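Long-range contact in iron transport multicopper oxidase FET3 (Saccharomyces cerevisiae, PDB 1ZPU), which oxidises ferrous to ferric iron at the cell surface with molecular oxygen, using four copper ions, so that the iron can be imported by the permease FTR1: residues 129-134 with 187-192. Residues are numbered along the deposited sequence; the frame is centred on the assembly and turned at random.
With NAG (2-acetamido-2-deoxy-beta-D-glucopyranose), chain G.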
# COMPACT_ATOMS: atom_id res chain seq x y z
N TYR A 129 15.63 -19.76 -6.28
CA TYR A 129 15.19 -20.33 -7.55
C TYR A 129 15.92 -19.78 -8.77
O TYR A 129 16.38 -18.64 -8.78
CB TYR A 129 13.67 -20.19 -7.73
CG TYR A 129 12.89 -20.51 -6.48
CD1 TYR A 129 12.23 -19.50 -5.78
CD2 TYR A 129 12.83 -21.80 -5.97
CE1 TYR A 129 11.52 -19.77 -4.62
CE2 TYR A 129 12.12 -22.09 -4.81
CZ TYR A 129 11.47 -21.07 -4.14
OH TYR A 129 10.76 -21.32 -3.00
N ASP A 130 16.01 -20.63 -9.80
CA ASP A 130 16.66 -20.29 -11.06
C ASP A 130 15.68 -19.70 -12.04
O ASP A 130 14.51 -20.12 -12.10
CB ASP A 130 17.26 -21.53 -11.70
CG ASP A 130 18.56 -21.95 -11.06
OD1 ASP A 130 19.00 -21.28 -10.09
OD2 ASP A 130 19.16 -22.95 -11.53
N TYR A 131 16.16 -18.74 -12.83
CA TYR A 131 15.39 -18.17 -13.93
C TYR A 131 16.35 -17.59 -14.97
O TYR A 131 17.48 -17.22 -14.65
CB TYR A 131 14.42 -17.11 -13.43
CG TYR A 131 15.09 -16.01 -12.65
CD1 TYR A 131 15.66 -14.92 -13.30
CD2 TYR A 131 15.16 -16.07 -11.26
CE1 TYR A 131 16.29 -13.90 -12.59
CE2 TYR A 131 15.77 -15.06 -10.53
CZ TYR A 131 16.34 -13.98 -11.20
OH TYR A 131 16.96 -12.99 -10.48
N ASP A 132 15.87 -17.49 -16.21
CA ASP A 132 16.68 -17.06 -17.33
C ASP A 132 16.59 -15.57 -17.57
O ASP A 132 17.59 -14.93 -17.89
CB ASP A 132 16.24 -17.80 -18.58
CG ASP A 132 16.31 -19.31 -18.43
OD1 ASP A 132 17.42 -19.83 -18.15
OD2 ASP A 132 15.25 -19.96 -18.59
N GLU A 133 15.39 -15.03 -17.43
CA GLU A 133 15.11 -13.61 -17.66
C GLU A 133 14.18 -13.13 -16.59
O GLU A 133 13.53 -13.92 -15.90
CB GLU A 133 14.40 -13.39 -19.00
CG GLU A 133 15.07 -14.01 -20.23
CD GLU A 133 16.22 -13.17 -20.76
OE1 GLU A 133 16.25 -11.96 -20.41
OE2 GLU A 133 17.06 -13.72 -21.50
N GLU A 134 14.07 -11.81 -16.47
CA GLU A 134 13.20 -11.20 -15.48
C GLU A 134 12.59 -9.87 -15.95
O GLU A 134 13.21 -9.11 -16.71
CB GLU A 134 13.95 -11.04 -14.18
CG GLU A 134 15.26 -10.29 -14.32
CD GLU A 134 15.59 -9.48 -13.07
OE1 GLU A 134 14.73 -8.64 -12.67
OE2 GLU A 134 16.69 -9.70 -12.50
N THR A 187 12.48 -19.71 -18.70
CA THR A 187 11.88 -19.40 -17.42
C THR A 187 12.03 -17.91 -17.15
O THR A 187 13.16 -17.40 -17.07
CB THR A 187 12.52 -20.21 -16.27
OG1 THR A 187 12.29 -21.61 -16.46
CG2 THR A 187 11.95 -19.78 -14.92
N TYR A 188 10.91 -17.22 -17.01
CA TYR A 188 10.89 -15.80 -16.70
C TYR A 188 10.52 -15.57 -15.25
O TYR A 188 9.58 -16.20 -14.74
CB TYR A 188 9.90 -15.07 -17.59
CG TYR A 188 10.37 -14.90 -19.00
CD1 TYR A 188 10.22 -15.93 -19.94
CD2 TYR A 188 10.97 -13.71 -19.42
CE1 TYR A 188 10.66 -15.76 -21.26
CE2 TYR A 188 11.42 -13.54 -20.72
CZ TYR A 188 11.26 -14.56 -21.64
OH TYR A 188 11.69 -14.40 -22.93
N LEU A 189 11.26 -14.70 -14.58
CA LEU A 189 10.81 -14.18 -13.28
C LEU A 189 9.93 -12.95 -13.54
O LEU A 189 10.38 -11.91 -14.03
CB LEU A 189 12.00 -13.86 -12.37
CG LEU A 189 11.67 -13.53 -10.91
CD1 LEU A 189 11.40 -14.79 -10.12
CD2 LEU A 189 12.78 -12.74 -10.26
N LEU A 190 8.65 -13.10 -13.22
CA LEU A 190 7.68 -12.08 -13.51
C LEU A 190 7.21 -11.46 -12.19
O LEU A 190 6.57 -12.13 -11.38
CB LEU A 190 6.52 -12.73 -14.28
CG LEU A 190 5.56 -11.89 -15.12
CD1 LEU A 190 4.58 -12.80 -15.82
CD2 LEU A 190 4.81 -10.92 -14.26
N ARG A 191 7.53 -10.18 -12.00
CA ARG A 191 7.08 -9.44 -10.82
C ARG A 191 5.77 -8.75 -11.11
O ARG A 191 5.72 -7.78 -11.85
CB ARG A 191 8.10 -8.38 -10.40
CG ARG A 191 9.51 -8.86 -10.20
CD ARG A 191 10.44 -7.68 -10.23
NE ARG A 191 11.78 -8.06 -10.65
CZ ARG A 191 12.72 -8.48 -9.80
NH1 ARG A 191 12.45 -8.54 -8.49
NH2 ARG A 191 13.91 -8.83 -10.25
N ILE A 192 4.70 -9.25 -10.51
CA ILE A 192 3.39 -8.65 -10.74
C ILE A 192 3.06 -7.74 -9.57
O ILE A 192 2.96 -8.22 -8.44
CB ILE A 192 2.28 -9.71 -10.94
CG1 ILE A 192 2.75 -10.77 -11.93
CG2 ILE A 192 1.03 -9.10 -11.53
CD1 ILE A 192 2.10 -12.13 -11.72
C1 NAG G . 12.00 -4.42 -16.91
C2 NAG G . 12.86 -4.82 -15.72
C3 NAG G . 14.31 -5.00 -16.15
C4 NAG G . 14.47 -5.91 -17.36
C5 NAG G . 13.45 -5.55 -18.44
C6 NAG G . 13.40 -6.63 -19.51
C7 NAG G . 12.17 -3.97 -13.53
C8 NAG G . 12.08 -2.76 -12.65
N2 NAG G . 12.82 -3.80 -14.68
O3 NAG G . 15.05 -5.49 -15.06
O4 NAG G . 15.75 -5.66 -17.90
O5 NAG G . 12.16 -5.42 -17.90
O6 NAG G . 12.40 -6.27 -20.45
O7 NAG G . 11.67 -5.04 -13.20
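The carbonyl oxygen of Thr187 is gripped by two successive amides, Asp132 N at 2.8 Å and Glu133 N at 3.3 Å. Here strand 133-142 starts beside strand 187-194, a parallel pairing within a six-stranded mixed sheet of the second cupredoxin-like, Greek-key domain of this multicopper oxidase. Asp132 closes the start of the ladder from the other direction: its OD2, through the anti lone pair, accepts Thr187 N at 2.8 Å in a nearly straight bond. One step on, Leu189 N donates to Glu133 O, and the ladder runs on through backbone hydrogen bonds from Leu189 and Arg191 to Leu135. The hydroxyl of Thr187 turns to another partner, His241 ND1.

On the sheet face that carries Glu134 and Leu189, Leu189 CB sits over one face of the Tyr131 ring in a CH-pi contact, 3.9 Å from the ring centroid, while CD2 of the same leucine reaches Tyr131 CE2 and CZ. Tyr131 CG, set between its backbone N and carbonyl carbon (chi1 56°), lies 3.8 Å from Leu189 CB. On the opposite face of the sheet, which carries Glu133 and Tyr188, Glu133 CB and CG lie alongside the Tyr188 ring, CB 3.4 Å from CE2; the hydroxyl of Tyr188 bonds to Gln183 N.

Farther along, Glu134 and Arg191 form a salt bridge beside a protein-linked glycan, whose NAG is hydrogen-bonded to Ser136 OG. An alanine in place of Arg191 would probably leave the Glu134 carboxylate without its cationic mate and freer to turn. Arg191 NH2 meets Glu134 OE1 at 2.6 Å, with the oxygen in the guanidinium plane but the nitrogen above the carboxylate plane, 46° out of it.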